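Local atomic coordinates of Phospholipase/Carboxylesterase (Haliangium ochraceum, PDB entry 4Q82), a protein that probably hydrolyses carboxylic or phospholipid ester bonds with a serine nucleophile on an alpha/beta-hydrolase-type fold. Residues K102-G107 with Y111-E116; R121-L126 with W271-S276; P128-A131 with C135-A138; V208-F213 with E228-L233. All coordinates share one frame; numbering follows the deposited sequence. Where two conformers were deposited one is given.

Contacts 2 and 4 pack helices against the mixed sheet of an alpha/beta-hydrolase-type fold, while contacts 1 and 3 lie in connections beside it. Contact 1 touches contact 2 where I112 CD1 meets V125 CB at 4.0 Å, and contact 3 where V103 CG2 meets Q129 NE2 at 3.6 Å. Strand 124-128 runs from contact 2 straight into contact 3. Contact 4 lies within the loop closed by contact 2, the two meeting at W271 CH2 and W211 N, 3.5 Å apart. Contacts 1 and 4 are remote, their centres about 26 Å apart. Contact 3 is tied to the probable active site by the C135-C166 disulfide, since C166 directly follows the serine found sulfonylated by an aminoethylphenylsulfonyl group.

Contact 1: residues K102-G107 with Y111-E116; sequences KVLANG and YIERDE
CG of Y111 stands anti to its own carbonyl carbon (chi1 -57°), which brings the ring beside G107, while E113 has CG anti to its backbone N (chi1 -161°), which places CG against L104 CD1. The Y111 ring comes obliquely to the G107 carbonyl, with CD2 3.1 Å from G107 O. The same oxygen takes a weak, fairly straight bond from Y111 N at 3.4 Å, an i to i+4 link. The far end of the ring works through water 2, which accepts from G107 N at 2.9 Å and hydrogen-bonds to Y111 OH. With an alanine here, water 2 would probably lose its hydroxyl partner and G107 the ring beside its carbonyl. At the other end L104 and E113 cross at about a right angle, L104 CD1 to E113 CG 3.8 Å. Water 1 donates to L104 O at 2.6 Å and accepts from NH2 of R114. A Schellman motif with D115 as C-prime closes the helix, its outer bond being E116 N to Y111 O. Beside these packing contacts, the polar link between the segments has one weak direct bond and depends mainly on two bridging waters.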
# COMPACT_ATOMS: atom_id res chain seq x y z
N LYS A 102 -16.78 4.44 -0.11
CA LYS A 102 -15.84 5.57 -0.07
C LYS A 102 -14.43 5.18 -0.49
O LYS A 102 -13.72 5.97 -1.12
CB LYS A 102 -15.76 6.20 1.33
CG LYS A 102 -17.00 6.97 1.76
CD LYS A 102 -16.76 7.54 3.15
CE LYS A 102 -18.05 7.95 3.86
NZ LYS A 102 -17.80 8.09 5.34
N VAL A 103 -14.02 3.97 -0.12
CA VAL A 103 -12.65 3.52 -0.35
C VAL A 103 -12.38 3.35 -1.85
O VAL A 103 -11.22 3.35 -2.28
CB VAL A 103 -12.36 2.20 0.45
CG1 VAL A 103 -10.96 1.65 0.15
CG2 VAL A 103 -12.53 2.41 1.96
N LEU A 104 -13.43 3.27 -2.67
CA LEU A 104 -13.24 3.15 -4.11
C LEU A 104 -12.76 4.45 -4.78
O LEU A 104 -12.48 4.46 -5.98
CB LEU A 104 -14.53 2.68 -4.80
CG LEU A 104 -15.13 1.37 -4.30
CD1 LEU A 104 -16.44 1.10 -5.05
CD2 LEU A 104 -14.12 0.23 -4.51
N ALA A 105 -12.67 5.54 -4.01
CA ALA A 105 -12.35 6.86 -4.57
C ALA A 105 -10.96 6.95 -5.20
O ALA A 105 -10.77 7.59 -6.25
CB ALA A 105 -12.48 7.92 -3.51
N ASN A 106 -9.98 6.33 -4.56
CA ASN A 106 -8.58 6.49 -4.97
C ASN A 106 -7.82 5.19 -4.95
O ASN A 106 -8.20 4.25 -4.24
CB ASN A 106 -7.82 7.47 -4.03
CG ASN A 106 -8.46 8.81 -3.90
OD1 ASN A 106 -8.72 9.29 -2.77
ND2 ASN A 106 -8.69 9.47 -5.02
N GLY A 107 -6.70 5.14 -5.66
CA GLY A 107 -5.78 4.04 -5.48
C GLY A 107 -6.21 2.77 -6.21
O GLY A 107 -7.14 2.78 -7.01
N TYR A 111 -9.12 1.76 -9.55
CA TYR A 111 -8.84 1.23 -10.89
C TYR A 111 -9.42 -0.15 -11.05
O TYR A 111 -9.92 -0.50 -12.12
CB TYR A 111 -7.32 1.23 -11.17
CG TYR A 111 -6.82 2.65 -10.99
CD1 TYR A 111 -7.23 3.66 -11.88
CD2 TYR A 111 -6.03 3.00 -9.91
CE1 TYR A 111 -6.84 4.99 -11.68
CE2 TYR A 111 -5.64 4.31 -9.70
CZ TYR A 111 -6.05 5.30 -10.59
OH TYR A 111 -5.66 6.61 -10.36
N ILE A 112 -9.37 -0.95 -9.98
CA ILE A 112 -9.99 -2.29 -10.05
C ILE A 112 -11.49 -2.18 -10.31
O ILE A 112 -12.04 -2.89 -11.18
CB ILE A 112 -9.74 -3.08 -8.75
CG1 ILE A 112 -8.26 -3.47 -8.68
CG2 ILE A 112 -10.68 -4.34 -8.68
CD1 ILE A 112 -7.78 -3.74 -7.25
N GLU A 113 -12.16 -1.30 -9.57
CA GLU A 113 -13.61 -1.19 -9.71
C GLU A 113 -13.99 -0.71 -11.13
O GLU A 113 -15.04 -1.07 -11.66
CB GLU A 113 -14.18 -0.25 -8.65
CG GLU A 113 -15.68 -0.44 -8.44
CD GLU A 113 -16.49 0.46 -9.33
OE1 GLU A 113 -15.92 1.48 -9.81
OE2 GLU A 113 -17.68 0.15 -9.56
N ARG A 114 -13.12 0.09 -11.72
CA ARG A 114 -13.38 0.68 -13.04
C ARG A 114 -12.89 -0.16 -14.21
O ARG A 114 -12.88 0.33 -15.34
CB ARG A 114 -12.71 2.06 -13.12
CG ARG A 114 -13.37 3.05 -12.20
CD ARG A 114 -12.67 4.38 -12.25
NE ARG A 114 -13.23 5.26 -11.21
CZ ARG A 114 -13.83 6.42 -11.46
NH1 ARG A 114 -13.96 6.85 -12.71
NH2 ARG A 114 -14.30 7.14 -10.45
N ASP A 115 -12.46 -1.38 -13.94
CA ASP A 115 -11.87 -2.27 -14.96
C ASP A 115 -10.64 -1.67 -15.63
O ASP A 115 -10.38 -1.94 -16.81
CB ASP A 115 -12.92 -2.65 -16.01
CG ASP A 115 -14.06 -3.43 -15.43
OD1 ASP A 115 -13.84 -4.15 -14.43
OD2 ASP A 115 -15.17 -3.35 -15.99
N GLU A 116 -9.88 -0.87 -14.88
CA GLU A 116 -8.67 -0.23 -15.38
C GLU A 116 -7.42 -0.83 -14.73
O GLU A 116 -6.34 -0.26 -14.81
CB GLU A 116 -8.72 1.30 -15.14
CG GLU A 116 -9.90 1.98 -15.87
CD GLU A 116 -10.08 3.45 -15.46
OE1 GLU A 116 -9.36 3.92 -14.57
OE2 GLU A 116 -10.93 4.14 -16.05
O HOH W 1 -14.03 5.06 -7.95
O HOH W 2 -5.64 7.11 -7.51

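Contact 2: residues R121-L126 with W271-S276; sequences RPFVVL and WLLSQS
L273 faces F123 and P122, its branched end shared between an aromatic ring and a proline ring. The tight side is F123. The two side chains approach from opposite directions, and F123 CZ comes within 3.6 Å of L273 CG; on the neighbouring ring atom, F123 CE1 lies 3.7 Å from L273 CD2. The branch therefore meets the CZ-CE1 end of the ring obliquely. L273 reaches it with CG anti to the carbonyl carbon (chi1 -73°) and an almost extended chi2 of 164°. F123 is buried, backed by M83 of the neighbouring strand 80-86 and by Y160 of strand 158-163. P122 forms the looser side: its CG is 3.8 Å from L273 CD1 and 3.9 Å from L273 CD2, and both residues are partly exposed here. Replacing L273 by an alanine removes the whole branch and would probably open a gap at the end of the F123 ring, leaving P122 CG without its partner.

Just after L273, S274 is exposed. Its OG folds back to donate to W271 O at 2.6 Å, tilted 16° from the carbonyl plane, and Q275 N donates to L272 O at 2.7 Å. The side-chain NE2 of Q275 bonds OD2 of D242, while its backbone O bonds the hydroxyl of Y160. Between the two segments the contact is apolar side-chain packing, with no hydrogen bond, and the polar groups of the helix end are served partly within their own turn and partly by D242 and Y160.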
# COMPACT_ATOMS: atom_id res chain seq x y z
N ARG A 121 -1.60 -8.18 -13.76
CA ARG A 121 -1.14 -7.96 -12.39
C ARG A 121 -1.50 -9.13 -11.48
O ARG A 121 -2.68 -9.49 -11.36
CB ARG A 121 -1.70 -6.65 -11.86
CG ARG A 121 -1.09 -5.48 -12.65
CD ARG A 121 -1.70 -4.10 -12.28
NE ARG A 121 -1.15 -3.09 -13.19
CZ ARG A 121 -1.62 -1.84 -13.27
NH1 ARG A 121 -2.66 -1.49 -12.53
NH2 ARG A 121 -1.07 -0.97 -14.11
N PRO A 122 -0.48 -9.74 -10.85
CA PRO A 122 -0.68 -11.02 -10.16
C PRO A 122 -1.08 -10.92 -8.69
O PRO A 122 -1.26 -11.97 -8.06
CB PRO A 122 0.69 -11.69 -10.28
CG PRO A 122 1.64 -10.52 -10.21
CD PRO A 122 0.95 -9.42 -11.01
N PHE A 123 -1.24 -9.70 -8.18
CA PHE A 123 -1.51 -9.47 -6.75
C PHE A 123 -2.92 -9.82 -6.30
O PHE A 123 -3.90 -9.44 -6.96
CB PHE A 123 -1.29 -8.00 -6.37
CG PHE A 123 -0.06 -7.36 -6.98
CD1 PHE A 123 1.17 -7.41 -6.33
CD2 PHE A 123 -0.16 -6.64 -8.18
CE1 PHE A 123 2.30 -6.79 -6.88
CE2 PHE A 123 0.94 -6.02 -8.73
CZ PHE A 123 2.19 -6.08 -8.08
N VAL A 124 -3.04 -10.48 -5.15
CA VAL A 124 -4.22 -10.29 -4.33
C VAL A 124 -4.15 -8.84 -3.84
O VAL A 124 -3.11 -8.43 -3.32
CB VAL A 124 -4.26 -11.26 -3.13
CG1 VAL A 124 -5.37 -10.88 -2.17
CG2 VAL A 124 -4.43 -12.70 -3.63
N VAL A 125 -5.22 -8.06 -4.01
CA VAL A 125 -5.21 -6.67 -3.53
C VAL A 125 -6.30 -6.49 -2.49
O VAL A 125 -7.49 -6.67 -2.78
CB VAL A 125 -5.43 -5.63 -4.67
CG1 VAL A 125 -5.30 -4.18 -4.11
CG2 VAL A 125 -4.39 -5.83 -5.78
N LEU A 126 -5.90 -6.15 -1.27
CA LEU A 126 -6.86 -5.90 -0.20
C LEU A 126 -6.84 -4.44 0.20
O LEU A 126 -5.77 -3.87 0.42
CB LEU A 126 -6.56 -6.76 1.03
CG LEU A 126 -6.43 -8.26 0.79
CD1 LEU A 126 -6.18 -8.96 2.12
CD2 LEU A 126 -7.68 -8.82 0.13
N TRP A 271 8.29 -2.74 -10.00
CA TRP A 271 9.28 -2.53 -8.94
C TRP A 271 8.94 -3.39 -7.72
O TRP A 271 9.81 -4.08 -7.18
CB TRP A 271 9.37 -1.05 -8.53
CG TRP A 271 10.42 -0.81 -7.46
CD1 TRP A 271 11.78 -0.69 -7.64
CD2 TRP A 271 10.19 -0.71 -6.05
NE1 TRP A 271 12.41 -0.50 -6.41
CE2 TRP A 271 11.45 -0.51 -5.43
CE3 TRP A 271 9.04 -0.75 -5.25
CZ2 TRP A 271 11.59 -0.35 -4.04
CZ3 TRP A 271 9.18 -0.59 -3.87
CH2 TRP A 271 10.44 -0.39 -3.28
N LEU A 272 7.68 -3.36 -7.27
CA LEU A 272 7.27 -4.22 -6.16
C LEU A 272 7.63 -5.67 -6.44
O LEU A 272 8.30 -6.34 -5.64
CB LEU A 272 5.77 -4.10 -5.88
CG LEU A 272 5.34 -2.82 -5.14
CD1 LEU A 272 3.80 -2.74 -5.06
CD2 LEU A 272 5.91 -2.79 -3.74
N LEU A 273 7.20 -6.16 -7.60
CA LEU A 273 7.41 -7.57 -7.93
C LEU A 273 8.90 -7.93 -8.04
O LEU A 273 9.26 -9.10 -7.94
CB LEU A 273 6.67 -7.91 -9.23
CG LEU A 273 5.14 -7.97 -9.05
CD1 LEU A 273 4.43 -7.91 -10.38
CD2 LEU A 273 4.73 -9.23 -8.28
N SER A 274 9.76 -6.94 -8.23
CA SER A 274 11.19 -7.22 -8.25
C SER A 274 11.74 -7.43 -6.82
O SER A 274 12.88 -7.86 -6.64
CB SER A 274 11.95 -6.11 -8.96
OG SER A 274 12.09 -4.97 -8.13
N GLN A 275 10.93 -7.12 -5.80
CA GLN A 275 11.35 -7.28 -4.41
C GLN A 275 10.77 -8.53 -3.79
O GLN A 275 9.63 -8.88 -4.06
CB GLN A 275 10.91 -6.06 -3.58
CG GLN A 275 11.25 -4.73 -4.24
CD GLN A 275 12.75 -4.55 -4.42
OE1 GLN A 275 13.53 -5.07 -3.65
NE2 GLN A 275 13.14 -3.81 -5.45
N SER A 276 11.54 -9.19 -2.92
CA SER A 276 11.02 -10.33 -2.19
C SER A 276 11.87 -10.61 -0.97
O SER A 276 13.03 -10.21 -0.91
CB SER A 276 10.97 -11.58 -3.09
OG SER A 276 12.28 -12.00 -3.41

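Contact 3: residues P128-A131 with C135-A138; sequences PQHA and CPSA
The connection from strand 124-128 to helix 138-151, part of a beta-alpha-beta crossover to strand 158-163, doubles back here so that H130 meets C135 and P136. The meeting is a CH-pi contact: P136 CA lies over one face of the imidazole, 3.7 Å from the centroid of the H130 ring and 20° off its normal. The C135 carbonyl carbon covers the same face, offset toward the rim. H130 ND1 lies 3.5 Å from P136 CA, and H130 NE2 the same distance from C135 O. H130 presents its ring this way because CG stands anti to the backbone N (chi1 173°). P136 adds its CB, 3.9 Å from H130 ND1.

The polar end of the ring is fixed from the start of the next helix, where H130 ND1 is hydrogen-bonded to OE2 of E140. E140 also gives its backbone N to the OG of S137, the N-cap residue. The arrangement, a CH-pi contact from a proline CA on an imidazole face, belongs to the strand-to-helix connection of a beta-alpha-beta crossover with a serine N-cap, linked through the C135-C166 disulfide to the segment carrying the sulfonylated serine, which is probably the nucleophile.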
# COMPACT_ATOMS: atom_id res chain seq x y z
N PRO A 128 -8.39 -2.23 3.05
CA PRO A 128 -9.19 -2.09 4.27
C PRO A 128 -9.64 -0.67 4.56
O PRO A 128 -8.95 0.28 4.19
CB PRO A 128 -8.25 -2.58 5.38
CG PRO A 128 -6.85 -2.31 4.80
CD PRO A 128 -6.99 -2.61 3.33
N GLN A 129 -10.78 -0.52 5.24
CA GLN A 129 -11.24 0.82 5.61
C GLN A 129 -10.88 1.09 7.05
O GLN A 129 -11.14 0.26 7.95
CB GLN A 129 -12.76 0.96 5.42
CG GLN A 129 -13.30 2.37 5.76
CD GLN A 129 -14.69 2.58 5.19
OE1 GLN A 129 -15.60 1.77 5.41
NE2 GLN A 129 -14.86 3.66 4.43
N HIS A 130 -10.30 2.26 7.28
CA HIS A 130 -10.00 2.73 8.62
C HIS A 130 -11.17 3.50 9.17
O HIS A 130 -11.70 4.40 8.51
CB HIS A 130 -8.74 3.60 8.60
CG HIS A 130 -8.48 4.26 9.92
ND1 HIS A 130 -8.15 3.54 11.04
CD2 HIS A 130 -8.57 5.55 10.31
CE1 HIS A 130 -8.02 4.36 12.07
NE2 HIS A 130 -8.27 5.59 11.65
N ALA A 131 -11.59 3.17 10.40
CA ALA A 131 -12.72 3.82 11.04
C ALA A 131 -12.20 4.86 12.03
O ALA A 131 -11.12 4.70 12.58
CB ALA A 131 -13.58 2.80 11.75
N CYS A 135 -5.38 8.80 11.07
CA CYS A 135 -4.70 7.76 10.27
C CYS A 135 -4.77 6.39 10.96
O CYS A 135 -4.84 6.30 12.19
CB CYS A 135 -3.22 8.11 10.05
SG CYS A 135 -2.93 9.74 9.27
N PRO A 136 -4.70 5.32 10.16
CA PRO A 136 -4.64 3.97 10.75
C PRO A 136 -3.37 3.83 11.60
O PRO A 136 -2.33 4.42 11.28
CB PRO A 136 -4.59 3.04 9.53
CG PRO A 136 -4.07 3.90 8.37
CD PRO A 136 -4.58 5.32 8.69
N SER A 137 -3.47 3.06 12.67
CA SER A 137 -2.36 2.89 13.60
C SER A 137 -1.41 1.77 13.17
O SER A 137 -1.78 0.90 12.36
CB SER A 137 -2.88 2.59 15.01
OG SER A 137 -3.43 1.27 15.06
N ALA A 138 -0.21 1.78 13.74
CA ALA A 138 0.79 0.74 13.46
C ALA A 138 0.24 -0.66 13.74
O ALA A 138 0.43 -1.57 12.94
CB ALA A 138 2.04 0.98 14.29

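Contact 4: residues V208-F213 with E228-L233; sequences VPIWGF and EPMNGL
M230, deposited as selenomethionine, points its CB from the helix toward I210 and G212 of the strand. From CB the chain turns at every step, with chi2 at -47° and chi3 at -43°, so that it curls over the strand backbone. CG is 4.1 Å from G212 CA. The next atom, SE, rests 3.8 Å from I210 CG2 and 4.0 Å from G212 N. The tip, CE, ends 3.5 Å from I210 O, a methyl lying against a carbonyl oxygen. Glycine at 212 is what lets CG come so near: a beta carbon there would sit only 2.8 Å from it, a clash. I210 serves two partners with its two branches. Its CG2 takes the selenium, while CD1 reaches L233 CD1 at 4.0 Å, one turn further along the helix. That turn is kept by L233 N, which donates to P229 O at 2.8 Å.

All the contacting residues are buried, and the interface is largely apolar, with no hydrogen bond between the segments. The short strand and helix segments run roughly antiparallel, at 146° between their directions, as expected inside the beta-alpha-beta unit of strand 210-215, helix 224-235 and strand 243-248. I210 also packs on L189 of strand 186-190. The helix packs on one face of the sheet, over strand 210-215, with M230 also touching Q243 of strand 243-248, while W211 and F213 turn to the other face, where helix 268-273 supplies I268.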
# COMPACT_ATOMS: atom_id res chain seq x y z
N VAL A 208 14.44 -2.46 4.49
CA VAL A 208 13.16 -2.61 3.81
C VAL A 208 13.15 -1.77 2.53
O VAL A 208 13.41 -0.58 2.59
CB VAL A 208 11.99 -2.14 4.71
CG1 VAL A 208 10.68 -2.25 3.98
CG2 VAL A 208 11.96 -2.96 5.99
N PRO A 209 12.85 -2.38 1.37
CA PRO A 209 12.83 -1.60 0.14
C PRO A 209 11.63 -0.66 0.14
O PRO A 209 10.51 -1.13 0.39
CB PRO A 209 12.70 -2.66 -0.98
CG PRO A 209 12.97 -3.98 -0.33
CD PRO A 209 12.61 -3.82 1.13
N ILE A 210 11.86 0.63 -0.07
CA ILE A 210 10.78 1.60 -0.09
C ILE A 210 10.89 2.54 -1.30
O ILE A 210 11.99 2.98 -1.66
CB ILE A 210 10.77 2.46 1.21
CG1 ILE A 210 10.73 1.56 2.45
CG2 ILE A 210 9.55 3.43 1.16
CD1 ILE A 210 10.87 2.32 3.80
N TRP A 211 9.76 2.79 -1.95
CA TRP A 211 9.69 3.83 -2.97
C TRP A 211 8.72 4.89 -2.46
O TRP A 211 7.52 4.64 -2.31
CB TRP A 211 9.22 3.25 -4.31
CG TRP A 211 9.37 4.17 -5.49
CD1 TRP A 211 9.61 5.52 -5.48
CD2 TRP A 211 9.29 3.78 -6.87
NE1 TRP A 211 9.68 5.99 -6.79
CE2 TRP A 211 9.50 4.93 -7.65
CE3 TRP A 211 9.07 2.55 -7.51
CZ2 TRP A 211 9.49 4.89 -9.06
CZ3 TRP A 211 9.06 2.51 -8.90
CH2 TRP A 211 9.27 3.67 -9.66
N GLY A 212 9.25 6.07 -2.15
CA GLY A 212 8.44 7.16 -1.63
C GLY A 212 8.14 8.16 -2.74
O GLY A 212 9.01 8.44 -3.59
N PHE A 213 6.92 8.69 -2.72
CA PHE A 213 6.43 9.65 -3.74
C PHE A 213 5.86 10.87 -3.04
O PHE A 213 5.15 10.71 -2.04
CB PHE A 213 5.29 9.07 -4.58
CG PHE A 213 5.71 8.02 -5.55
CD1 PHE A 213 5.93 6.71 -5.12
CD2 PHE A 213 5.86 8.33 -6.89
CE1 PHE A 213 6.32 5.70 -6.03
CE2 PHE A 213 6.25 7.33 -7.83
CZ PHE A 213 6.48 6.02 -7.39
N GLU A 228 12.97 13.77 3.19
CA GLU A 228 14.02 13.61 4.20
C GLU A 228 14.30 12.13 4.45
O GLU A 228 15.45 11.70 4.33
CB GLU A 228 13.68 14.33 5.52
CG GLU A 228 14.72 14.09 6.64
CD GLU A 228 14.37 14.77 7.98
OE1 GLU A 228 13.86 14.08 8.90
OE2 GLU A 228 14.64 15.98 8.13
N PRO A 229 13.26 11.32 4.77
CA PRO A 229 13.61 9.92 5.02
C PRO A 229 14.14 9.21 3.77
O PRO A 229 15.05 8.41 3.93
CB PRO A 229 12.30 9.29 5.52
CG PRO A 229 11.23 10.22 5.08
CD PRO A 229 11.84 11.58 5.09
N MSE A 230 13.62 9.49 2.57
CA MSE A 230 14.12 8.75 1.42
C MSE A 230 15.55 9.17 1.13
O MSE A 230 16.40 8.33 0.79
CB MSE A 230 13.24 8.95 0.17
CG MSE A 230 11.83 8.37 0.23
SE MSE A 230 11.76 6.55 0.90
CE MSE A 230 13.28 5.78 -0.06
N ASN A 231 15.86 10.46 1.27
CA ASN A 231 17.26 10.86 1.09
C ASN A 231 18.18 10.15 2.08
O ASN A 231 19.27 9.70 1.73
CB ASN A 231 17.44 12.38 1.23
CG ASN A 231 16.97 13.15 0.01
OD1 ASN A 231 16.83 12.59 -1.07
ND2 ASN A 231 16.78 14.45 0.18
N GLY A 232 17.73 10.05 3.33
CA GLY A 232 18.49 9.34 4.36
C GLY A 232 18.69 7.88 4.00
O GLY A 232 19.79 7.34 4.11
N LEU A 233 17.61 7.22 3.57
CA LEU A 233 17.67 5.81 3.26
C LEU A 233 18.56 5.56 2.04
O LEU A 233 19.33 4.60 2.02
CB LEU A 233 16.27 5.26 3.01
CG LEU A 233 15.34 5.22 4.23
CD1 LEU A 233 13.93 4.93 3.73
CD2 LEU A 233 15.83 4.15 5.21